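PDB 2EQ7: 2-oxoglutarate dehydrogenase E3 component from Thermus thermophilus, which catalyses, as the FAD-containing lipoamide dehydrogenase of its 2-oxoacid dehydrogenase complex, the NAD+-dependent oxidation of dihydrolipoyl groups carried by the E2 component. Local coordinates for the interface of chains A and C and the interface of chains B and A. Coordinates in Å, arbitrary orientation; residue numbers count along the deposited sequence, not the author numbering. Chains: chain A/B, 2-oxoglutarate dehydrogenase E3 component; chain C, 2-oxoglutarate dehydrogenase E2 component.

Contact 1: the interface of chains A and C. Residues chain A 394-395, 423, 425-426, 449; chain C 3, 5-6, 8, 31.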
loop_
_atom_site.group_PDB
_atom_site.type_symbol
_atom_site.label_atom_id
_atom_site.label_comp_id
_atom_site.label_asym_id
_atom_site.label_seq_id
_atom_site.Cartn_x
_atom_site.Cartn_y
_atom_site.Cartn_z
ATOM N N THR A 394 6.413 26.929 1.685
ATOM C CA THR A 394 6.078 26.344 0.393
ATOM C C THR A 394 5.115 25.159 0.464
ATOM O O THR A 394 4.577 24.738 -0.555
ATOM C CB THR A 394 7.340 25.862 -0.324
ATOM O OG1 THR A 394 7.886 24.742 0.387
ATOM C CG2 THR A 394 8.382 26.977 -0.376
ATOM N N ASP A 395 4.917 24.620 1.663
ATOM C CA ASP A 395 4.037 23.468 1.868
ATOM C C ASP A 395 4.610 22.210 1.213
ATOM O O ASP A 395 3.950 21.169 1.168
ATOM C CB ASP A 395 2.640 23.723 1.291
ATOM C CG ASP A 395 1.611 22.718 1.789
ATOM O OD1 ASP A 395 0.740 22.294 0.998
ATOM O OD2 ASP A 395 1.669 22.364 2.983
ATOM N N SER A 423 3.430 18.857 -2.726
ATOM C CA SER A 423 3.146 19.618 -1.520
ATOM C C SER A 423 2.181 18.771 -0.704
ATOM O O SER A 423 1.627 17.797 -1.216
ATOM C CB SER A 423 2.469 20.940 -1.871
ATOM O OG SER A 423 1.198 20.702 -2.456
ATOM N N GLU A 425 -0.657 19.663 0.242
ATOM C CA GLU A 425 -1.960 19.871 -0.377
ATOM C C GLU A 425 -2.160 18.917 -1.555
ATOM O O GLU A 425 -3.236 18.343 -1.722
ATOM C CB GLU A 425 -2.099 21.316 -0.863
ATOM C CG GLU A 425 -3.390 21.571 -1.621
ATOM C CD GLU A 425 -3.509 22.996 -2.129
ATOM O OE1 GLU A 425 -2.552 23.778 -1.948
ATOM O OE2 GLU A 425 -4.560 23.327 -2.715
ATOM N N ASP A 426 -1.122 18.764 -2.371
ATOM C CA ASP A 426 -1.167 17.881 -3.534
ATOM C C ASP A 426 -1.532 16.457 -3.131
ATOM O O ASP A 426 -2.411 15.837 -3.732
ATOM C CB ASP A 426 0.192 17.870 -4.236
ATOM C CG ASP A 426 0.456 19.143 -5.017
ATOM O OD1 ASP A 426 1.615 19.605 -5.039
ATOM O OD2 ASP A 426 -0.497 19.670 -5.620
ATOM N N TRP A 449 -0.965 20.365 5.648
ATOM C CA TRP A 449 -1.302 21.489 4.788
ATOM C C TRP A 449 -2.127 22.539 5.525
ATOM O O TRP A 449 -1.821 23.730 5.471
ATOM C CB TRP A 449 -2.072 20.986 3.560
ATOM C CG TRP A 449 -2.682 22.071 2.711
ATOM C CD1 TRP A 449 -2.086 23.233 2.311
ATOM C CD2 TRP A 449 -3.995 22.075 2.136
ATOM N NE1 TRP A 449 -2.947 23.960 1.521
ATOM C CE2 TRP A 449 -4.125 23.273 1.398
ATOM C CE3 TRP A 449 -5.076 21.182 2.171
ATOM C CZ2 TRP A 449 -5.295 23.602 0.700
ATOM C CZ3 TRP A 449 -6.240 21.510 1.477
ATOM C CH2 TRP A 449 -6.337 22.712 0.751
ATOM N N MET C 3 1.153 21.032 -11.122
ATOM C CA MET C 3 0.645 20.196 -10.043
ATOM C C MET C 3 -0.738 20.700 -9.640
ATOM O O MET C 3 -1.001 21.904 -9.666
ATOM C CB MET C 3 1.594 20.247 -8.842
ATOM C CG MET C 3 2.974 19.673 -9.106
ATOM S SD MET C 3 2.900 17.935 -9.570
ATOM C CE MET C 3 2.974 17.141 -7.951
ATOM N N ALA C 5 -2.287 21.360 -6.889
ATOM C CA ALA C 5 -2.368 22.442 -5.912
ATOM C C ALA C 5 -1.935 23.767 -6.533
ATOM O O ALA C 5 -2.394 24.835 -6.127
ATOM C CB ALA C 5 -1.502 22.127 -4.694
ATOM N N ALA C 6 -1.045 23.690 -7.517
ATOM C CA ALA C 6 -0.556 24.880 -8.201
ATOM C C ALA C 6 -1.690 25.486 -9.017
ATOM O O ALA C 6 -1.874 26.703 -9.039
ATOM C CB ALA C 6 0.608 24.518 -9.112
ATOM N N ARG C 8 -4.789 25.156 -8.405
ATOM C CA ARG C 8 -5.767 25.665 -7.452
ATOM C C ARG C 8 -5.355 27.061 -6.992
ATOM O O ARG C 8 -6.196 27.948 -6.838
ATOM C CB ARG C 8 -5.868 24.716 -6.250
ATOM C CG ARG C 8 -6.918 25.095 -5.207
ATOM C CD ARG C 8 -6.446 26.222 -4.295
ATOM N NE ARG C 8 -5.273 25.840 -3.511
ATOM C CZ ARG C 8 -4.654 26.642 -2.649
ATOM N NH1 ARG C 8 -5.093 27.878 -2.456
ATOM N NH2 ARG C 8 -3.595 26.210 -1.978
ATOM N N LYS C 31 3.177 24.528 -6.614
ATOM C CA LYS C 31 2.430 25.602 -5.969
ATOM C C LYS C 31 3.374 26.652 -5.392
ATOM O O LYS C 31 2.985 27.803 -5.190
ATOM C CB LYS C 31 1.537 25.040 -4.858
ATOM C CG LYS C 31 2.296 24.347 -3.745
ATOM C CD LYS C 31 1.353 23.754 -2.710
ATOM C CE LYS C 31 0.568 24.818 -1.968
ATOM N NZ LYS C 31 -0.245 24.212 -0.877
HETATM O O HOH W 1 3.153 21.939 -5.585
#
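A:Glu425 meets C:Arg8 and C:Lys31 in a charged docking interface, where the peripheral subunit-binding domain of E2 holds the E3 dimer within the 2-oxoglutarate dehydrogenase complex. Both basic side chains are poorly ordered, so their fine geometry is less certain. A:Glu425, from helix 424-429, extends its carboxylate with CG anti to the backbone N (chi1 175°). C:Arg8 grips it side-on, the carboxylate and guanidinium planes 38° apart. C:Arg8 NH2 donates to A:Glu425 OE1 at 2.6 Å, on the syn side but tilted out of the carboxylate plane. C:Arg8 NE donates to the syn lone pair of A:Glu425 OE2 at 2.7 Å, this oxygen tilted from the guanidinium plane. A:Glu425 OE1 also takes C:Lys31 NZ at 2.6 Å, on its anti lone pair. The same amine nitrogen NZ of C:Lys31 reaches A:Asp395 OD1 at 2.9 Å, on the anti side but 33° out of the carboxylate plane; A:Glu425 N approaches that oxygen from the opposite face and would help hold it in place. CG of A:Glu425 lies over the centre of the A:Trp449 ring. An alanine in place of A:Glu425 would probably leave C:Arg8 without its carboxylate mate and C:Lys31 with A:Asp395 as its remaining acid here. At the start of helix 4-12, C:Ala5 N donates to A:Asp426 OD2 at 2.8 Å. A:Asp426 OD1 accepts from A:Ser423 N and OG, both on one face, and bonds water 1, which links it to C:Lys31 N.

Contact 2: the interface of chains A and C. Residues chain A 419-420, 422; chain C 3, 25, 28, 30.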
loop_
_atom_site.group_PDB
_atom_site.type_symbol
_atom_site.label_atom_id
_atom_site.label_comp_id
_atom_site.label_asym_id
_atom_site.label_seq_id
_atom_site.Cartn_x
_atom_site.Cartn_y
_atom_site.Cartn_z
ATOM N N PHE A 419 9.204 12.239 -4.746
ATOM C CA PHE A 419 9.883 12.153 -6.034
ATOM C C PHE A 419 9.362 13.243 -6.968
ATOM O O PHE A 419 10.116 13.798 -7.772
ATOM C CB PHE A 419 9.644 10.779 -6.666
ATOM C CG PHE A 419 10.507 10.500 -7.867
ATOM C CD1 PHE A 419 11.896 10.529 -7.764
ATOM C CD2 PHE A 419 9.933 10.185 -9.096
ATOM C CE1 PHE A 419 12.702 10.246 -8.868
ATOM C CE2 PHE A 419 10.733 9.899 -10.210
ATOM C CZ PHE A 419 12.119 9.930 -10.094
ATOM N N PHE A 420 8.072 13.546 -6.854
ATOM C CA PHE A 420 7.447 14.569 -7.687
ATOM C C PHE A 420 7.472 15.955 -7.034
ATOM O O PHE A 420 6.825 16.886 -7.521
ATOM C CB PHE A 420 5.993 14.183 -8.010
ATOM C CG PHE A 420 5.855 12.917 -8.826
ATOM C CD1 PHE A 420 6.928 12.409 -9.549
ATOM C CD2 PHE A 420 4.636 12.258 -8.902
ATOM C CE1 PHE A 420 6.785 11.269 -10.335
ATOM C CE2 PHE A 420 4.483 11.116 -9.686
ATOM C CZ PHE A 420 5.562 10.622 -10.405
ATOM N N ALA A 422 6.037 16.997 -4.499
ATOM C CA ALA A 422 4.669 17.364 -4.158
ATOM C C ALA A 422 4.537 18.137 -2.853
ATOM O O ALA A 422 5.410 18.088 -1.987
ATOM C CB ALA A 422 3.798 16.110 -4.098
ATOM N N MET C 3 1.153 21.032 -11.122
ATOM C CA MET C 3 0.645 20.196 -10.043
ATOM C C MET C 3 -0.738 20.700 -9.640
ATOM O O MET C 3 -1.001 21.904 -9.666
ATOM C CB MET C 3 1.594 20.247 -8.842
ATOM C CG MET C 3 2.974 19.673 -9.106
ATOM S SD MET C 3 2.900 17.935 -9.570
ATOM C CE MET C 3 2.974 17.141 -7.951
ATOM N N LEU C 25 9.260 18.247 -11.255
ATOM C CA LEU C 25 9.784 17.176 -12.094
ATOM C C LEU C 25 9.317 17.397 -13.528
ATOM O O LEU C 25 8.120 17.393 -13.808
ATOM C CB LEU C 25 9.294 15.815 -11.588
ATOM C CG LEU C 25 10.102 14.585 -12.019
ATOM C CD1 LEU C 25 9.505 13.342 -11.390
ATOM C CD2 LEU C 25 10.113 14.462 -13.528
ATOM N N ARG C 28 6.544 20.843 -14.898
ATOM C CA ARG C 28 5.434 20.952 -13.957
ATOM C C ARG C 28 5.625 22.134 -13.016
ATOM O O ARG C 28 6.694 22.307 -12.428
ATOM C CB ARG C 28 5.306 19.669 -13.134
ATOM C CG ARG C 28 5.100 18.416 -13.963
ATOM C CD ARG C 28 5.108 17.175 -13.089
ATOM N NE ARG C 28 4.987 15.954 -13.880
ATOM C CZ ARG C 28 4.994 14.728 -13.368
ATOM N NH1 ARG C 28 4.878 13.675 -14.166
ATOM N NH2 ARG C 28 5.117 14.553 -12.058
ATOM N N LEU C 30 5.050 23.891 -9.619
ATOM C CA LEU C 30 4.727 23.582 -8.231
ATOM C C LEU C 30 3.999 24.777 -7.627
ATOM O O LEU C 30 4.180 25.909 -8.075
ATOM C CB LEU C 30 6.006 23.299 -7.439
ATOM C CG LEU C 30 6.906 22.174 -7.961
ATOM C CD1 LEU C 30 8.162 22.092 -7.109
ATOM C CD2 LEU C 30 6.155 20.851 -7.935
HETATM O O HOH W 2 6.406 17.876 -9.944
#
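The backbone carbonyl oxygen A:Phe420 O bonds water 2 at 2.7 Å, and the water continues to C:Leu25 N at 3.2 Å, a polar bridge between otherwise mostly apolar surfaces. Above the A:Phe420 ring, C:Arg28 places its terminal NH2 over the centre of one face, 3.8 Å from the centroid, in a cation-pi contact. The guanidinium stands almost upright on the ring, the two planes 78° apart, and presents an edge to it. C:Arg28 runs extended from CG to NE (chi2 175°), which carries the charged tip across to the ring. At the ring's CD1-CE1 side, one methyl of C:Leu25 presses in: its CD1 is 3.3 Å from A:Phe420 CD1. C:Leu25 CD1 also lies 3.8 Å from A:Phe419 CE2, and so serves both aromatics. An alanine in place of A:Phe420 would probably deprive C:Arg28 of its aromatic platform and open a gap beside the C:Leu25 methyl. Further along, the terminal methyl CE of C:Met3 comes within 4.1 Å of A:Ala422 CB. The patch gives the E2 binding domain an apolar foothold on E3, where the chain at the end of helix 407-419 receives the loop around C:Leu25.

Contact 3: the interface of chains B and A. Residues chain B 69-73; chain A 69-73.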
loop_
_atom_site.group_PDB
_atom_site.type_symbol
_atom_site.label_atom_id
_atom_site.label_comp_id
_atom_site.label_asym_id
_atom_site.label_seq_id
_atom_site.Cartn_x
_atom_site.Cartn_y
_atom_site.Cartn_z
ATOM N N LYS B 69 1.134 -25.983 11.740
ATOM C CA LYS B 69 0.048 -26.938 11.624
ATOM C C LYS B 69 -1.051 -26.490 12.574
ATOM O O LYS B 69 -0.882 -26.527 13.792
ATOM C CB LYS B 69 0.532 -28.345 11.991
ATOM C CG LYS B 69 1.599 -28.888 11.046
ATOM C CD LYS B 69 2.014 -30.309 11.401
ATOM C CE LYS B 69 2.698 -30.372 12.758
ATOM N NZ LYS B 69 3.161 -31.752 13.079
ATOM N N VAL B 70 -2.167 -26.037 12.015
ATOM C CA VAL B 70 -3.290 -25.596 12.830
ATOM C C VAL B 70 -4.197 -26.797 13.067
ATOM O O VAL B 70 -4.824 -27.307 12.137
ATOM C CB VAL B 70 -4.080 -24.473 12.131
ATOM C CG1 VAL B 70 -5.178 -23.962 13.048
ATOM C CG2 VAL B 70 -3.138 -23.341 11.753
ATOM N N LYS B 71 -4.255 -27.246 14.318
ATOM C CA LYS B 71 -5.053 -28.408 14.696
ATOM C C LYS B 71 -6.523 -28.259 14.330
ATOM O O LYS B 71 -7.119 -29.156 13.731
ATOM C CB LYS B 71 -4.916 -28.670 16.198
ATOM C CG LYS B 71 -5.264 -30.094 16.607
ATOM C CD LYS B 71 -4.874 -30.379 18.051
ATOM C CE LYS B 71 -5.785 -29.655 19.024
ATOM N NZ LYS B 71 -7.201 -30.095 18.870
ATOM N N GLY B 72 -7.109 -27.125 14.694
ATOM C CA GLY B 72 -8.505 -26.906 14.382
ATOM C C GLY B 72 -8.874 -25.439 14.343
ATOM O O GLY B 72 -8.238 -24.605 14.990
ATOM N N VAL B 73 -9.903 -25.125 13.567
ATOM C CA VAL B 73 -10.391 -23.761 13.443
ATOM C C VAL B 73 -11.908 -23.827 13.546
ATOM O O VAL B 73 -12.568 -24.427 12.698
ATOM C CB VAL B 73 -9.980 -23.137 12.093
ATOM C CG1 VAL B 73 -10.633 -21.777 11.926
ATOM C CG2 VAL B 73 -8.464 -23.001 12.028
ATOM N N LYS A 69 -12.072 -19.610 16.822
ATOM C CA LYS A 69 -11.335 -20.219 17.914
ATOM C C LYS A 69 -10.383 -21.233 17.300
ATOM O O LYS A 69 -10.766 -22.005 16.422
ATOM C CB LYS A 69 -12.290 -20.927 18.878
ATOM C CG LYS A 69 -13.303 -20.011 19.544
ATOM C CD LYS A 69 -14.239 -20.803 20.445
ATOM C CE LYS A 69 -15.227 -19.893 21.158
ATOM N NZ LYS A 69 -14.533 -18.920 22.051
ATOM N N VAL A 70 -9.135 -21.214 17.748
ATOM C CA VAL A 70 -8.138 -22.150 17.250
ATOM C C VAL A 70 -7.674 -22.988 18.433
ATOM O O VAL A 70 -7.108 -22.457 19.391
ATOM C CB VAL A 70 -6.929 -21.413 16.645
ATOM C CG1 VAL A 70 -5.941 -22.419 16.076
ATOM C CG2 VAL A 70 -7.397 -20.454 15.562
ATOM N N LYS A 71 -7.925 -24.291 18.374
ATOM C CA LYS A 71 -7.538 -25.180 19.460
ATOM C C LYS A 71 -6.028 -25.254 19.639
ATOM O O LYS A 71 -5.537 -25.331 20.764
ATOM C CB LYS A 71 -8.112 -26.579 19.230
ATOM C CG LYS A 71 -9.625 -26.630 19.358
ATOM C CD LYS A 71 -10.171 -28.031 19.156
ATOM C CE LYS A 71 -11.677 -28.058 19.377
ATOM N NZ LYS A 71 -12.388 -27.079 18.500
ATOM N N GLY A 72 -5.290 -25.217 18.535
ATOM C CA GLY A 72 -3.848 -25.286 18.646
ATOM C C GLY A 72 -3.074 -24.906 17.402
ATOM O O GLY A 72 -3.531 -25.097 16.275
ATOM N N VAL A 73 -1.890 -24.351 17.618
ATOM C CA VAL A 73 -1.011 -23.959 16.530
ATOM C C VAL A 73 0.331 -24.604 16.829
ATOM O O VAL A 73 0.958 -24.301 17.845
ATOM C CB VAL A 73 -0.831 -22.434 16.468
ATOM C CG1 VAL A 73 0.097 -22.071 15.320
ATOM C CG2 VAL A 73 -2.184 -21.758 16.296
#
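B:Lys71 and A:Lys71 cross near a right angle at the two-fold axis of the E3 homodimer, at the tips of paired turns; B:Lys71 is followed by B:Gly72 and A:Lys71 by A:Gly72. The enzyme belongs to the pyridine nucleotide-disulphide oxidoreductases, whose active sites are shared between two subunits, and the turns join a small part of the dimer. The backbones do much of the joining. B:Lys71 N donates to A:Gly72 O at 3.0 Å; the twin bond, from A:Lys71 N to B:Gly72 O, is weak at 3.4 Å. Antiparallel bridges pair B:Val70 with A:Val73 and B:Val73 with A:Val70, strand 68-70 of each subunit thus pairing with 73-75 of the other. The lack of a side chain on B:Gly72 is likely to permit the close approach of its O to A:Val70 CA, 3.3 Å. In the centre B:Val70 CG1 and A:Val70 CG1 meet at 3.5 Å, tighter than usual, the side chains near a right angle. The two lysines break the symmetry. CG of B:Lys71 is anti to its backbone N (chi1 -159°) and its chain bends near the tip, whereas CG of A:Lys71 sits beside its backbone N (chi1 -68°). This difference would probably spare the two like charges a closer approach, the NZ atoms of B:Lys71 and A:Lys71 being 6.0 Å apart. B:Lys71 instead lies across the aliphatic part of A:Lys71, its amine nitrogen NZ 3.6 Å from A:Lys71 CB.

Contact 4: the interface of chains B and A. Residues chain B 375, 378-379, 406, 435; chain A 49, 53, 341, 345, 409.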
loop_
_atom_site.group_PDB
_atom_site.type_symbol
_atom_site.label_atom_id
_atom_site.label_comp_id
_atom_site.label_asym_id
_atom_site.label_seq_id
_atom_site.Cartn_x
_atom_site.Cartn_y
_atom_site.Cartn_z
ATOM N N ARG B 375 8.974 -10.155 -2.892
ATOM C CA ARG B 375 8.128 -9.951 -1.721
ATOM C C ARG B 375 6.916 -10.873 -1.786
ATOM O O ARG B 375 6.515 -11.457 -0.779
ATOM C CB ARG B 375 7.665 -8.492 -1.634
ATOM C CG ARG B 375 6.779 -8.182 -0.419
ATOM C CD ARG B 375 7.493 -8.482 0.902
ATOM N NE ARG B 375 6.689 -8.053 2.046
ATOM C CZ ARG B 375 6.584 -6.792 2.455
ATOM N NH1 ARG B 375 5.819 -6.491 3.498
ATOM N NH2 ARG B 375 7.265 -5.833 1.839
ATOM N N ALA B 378 7.977 -14.348 -0.947
ATOM C CA ALA B 378 8.231 -14.441 0.487
ATOM C C ALA B 378 6.926 -14.637 1.249
ATOM O O ALA B 378 6.876 -15.385 2.228
ATOM C CB ALA B 378 8.947 -13.180 0.982
ATOM N N MET B 379 5.873 -13.957 0.798
ATOM C CA MET B 379 4.553 -14.049 1.422
ATOM C C MET B 379 3.857 -15.367 1.102
ATOM O O MET B 379 2.911 -15.756 1.782
ATOM C CB MET B 379 3.643 -12.922 0.926
ATOM C CG MET B 379 4.073 -11.524 1.294
ATOM S SD MET B 379 3.115 -10.349 0.314
ATOM C CE MET B 379 1.479 -10.558 1.025
ATOM N N ARG B 406 -3.229 -7.555 -1.805
ATOM C CA ARG B 406 -3.158 -6.125 -1.506
ATOM C C ARG B 406 -2.918 -5.231 -2.719
ATOM O O ARG B 406 -2.336 -4.154 -2.595
ATOM C CB ARG B 406 -2.063 -5.885 -0.470
ATOM C CG ARG B 406 -2.223 -6.769 0.757
ATOM C CD ARG B 406 -1.018 -6.694 1.665
ATOM N NE ARG B 406 -1.013 -7.796 2.621
ATOM C CZ ARG B 406 -0.001 -8.070 3.434
ATOM N NH1 ARG B 406 1.090 -7.318 3.406
ATOM N NH2 ARG B 406 -0.076 -9.100 4.265
ATOM N N PRO B 435 12.366 -5.462 -0.342
ATOM C CA PRO B 435 11.414 -6.068 -1.277
ATOM C C PRO B 435 9.979 -5.697 -0.896
ATOM O O PRO B 435 9.553 -5.935 0.234
ATOM C CB PRO B 435 11.687 -7.553 -1.107
ATOM C CG PRO B 435 11.900 -7.652 0.378
ATOM C CD PRO B 435 12.722 -6.415 0.729
ATOM N N LYS A 49 12.574 -11.395 5.097
ATOM C CA LYS A 49 11.177 -11.083 4.819
ATOM C C LYS A 49 10.330 -12.357 4.716
ATOM O O LYS A 49 9.153 -12.360 5.080
ATOM C CB LYS A 49 11.059 -10.220 3.552
ATOM C CG LYS A 49 10.993 -8.685 3.827
ATOM C CD LYS A 49 12.345 -8.024 4.204
ATOM C CE LYS A 49 12.733 -8.211 5.671
ATOM N NZ LYS A 49 14.033 -7.533 6.019
ATOM N N GLU A 53 7.134 -12.499 7.202
ATOM C CA GLU A 53 5.779 -12.659 6.691
ATOM C C GLU A 53 5.103 -13.906 7.260
ATOM O O GLU A 53 3.966 -13.851 7.735
ATOM C CB GLU A 53 5.797 -12.742 5.161
ATOM C CG GLU A 53 6.111 -11.425 4.450
ATOM C CD GLU A 53 4.964 -10.427 4.505
ATOM O OE1 GLU A 53 5.083 -9.346 3.889
ATOM O OE2 GLU A 53 3.940 -10.717 5.160
ATOM N N TYR A 341 10.363 -4.259 8.551
ATOM C CA TYR A 341 9.287 -5.197 8.259
ATOM C C TYR A 341 8.688 -6.035 9.371
ATOM O O TYR A 341 8.311 -7.193 9.172
ATOM C CB TYR A 341 9.699 -6.083 7.083
ATOM C CG TYR A 341 9.868 -5.267 5.823
ATOM C CD1 TYR A 341 11.129 -4.863 5.388
ATOM C CD2 TYR A 341 8.753 -4.828 5.109
ATOM C CE1 TYR A 341 11.275 -4.035 4.270
ATOM C CE2 TYR A 341 8.888 -4.000 3.993
ATOM C CZ TYR A 341 10.150 -3.608 3.581
ATOM O OH TYR A 341 10.275 -2.786 2.483
ATOM N N GLU A 345 4.572 -2.380 10.829
ATOM C CA GLU A 345 5.753 -2.001 10.063
ATOM C C GLU A 345 6.141 -0.614 10.558
ATOM O O GLU A 345 5.344 0.062 11.206
ATOM C CB GLU A 345 5.452 -1.951 8.554
ATOM C CG GLU A 345 5.039 -3.288 7.948
ATOM C CD GLU A 345 5.107 -3.312 6.429
ATOM O OE1 GLU A 345 5.008 -2.235 5.792
ATOM O OE2 GLU A 345 5.245 -4.419 5.865
ATOM N N ASP A 409 3.883 -0.148 2.902
ATOM C CA ASP A 409 3.151 -0.169 1.641
ATOM C C ASP A 409 2.460 1.169 1.447
ATOM O O ASP A 409 2.404 1.701 0.337
ATOM C CB ASP A 409 2.105 -1.286 1.627
ATOM C CG ASP A 409 2.726 -2.666 1.696
ATOM O OD1 ASP A 409 3.834 -2.848 1.151
ATOM O OD2 ASP A 409 2.099 -3.573 2.282
HETATM O O HOH W 3 5.773 -3.281 3.029
#
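Charge pairing centres on B:Arg375, which reaches over to A:Glu53 in the other subunit of the E3 dimer. Its guanidinium grips a single oxygen side-on: NE donates to A:Glu53 OE1 at 2.8 Å on the anti lone pair, and NH1 to the same OE1 at 3.0 Å, both nearly in the guanidinium plane. A:Glu345 comes tip to tip from another direction, its OE2 accepting from NH1 of B:Arg375 at 3.2 Å. A bend at chi2 (59°) turns the arginine chain toward these acids. Within its own subunit, B:Arg375 NH2 bonds the carbonyl oxygen B:Pro435 O at 2.8 Å, which would help hold the guanidinium's rotation. Water 3 joins NH1 and NH2 of B:Arg375 to the carboxylates of A:Glu345 and A:Asp409. The guanidinium also meets the A:Tyr341 ring, B:Arg375 NH2 3.3 Å from A:Tyr341 CE2. Their planes stand 78° apart. Among apolar contacts, B:Met379 CG packs 3.5 Å from A:Glu53 CD. B:Pro435 CG meets A:Lys49 CG at 3.7 Å. B:Met379 CE also covers a face of the B:Arg406 guanidinium. The site joins helix 374-379 of one subunit to helix 45-63 of the other, beside the cis peptide preceding B:Pro435, the centre of the contact about 8 Å from B:His434.

Contacts 1 and 2 form one continuous E2 docking surface, their centres about 9 Å apart and C:Met3 common to both; one is charged, the other mainly apolar. Contacts 3 and 4, about 24 Å apart centre to centre, both belong to the two-fold E3 dimer. The centre of contact 3 lies about 51 Å from those of contacts 1 and 2, at the far end of the dimer. Contacts 2 and 4 are about 29 Å apart between centres, and helix 407-419 supplies residues to both. The binding domain thus attaches away from the catalytic centre, the centre of contact 1 about 22 Å from A:His434, while contact 4 borders the active site at the subunit boundary.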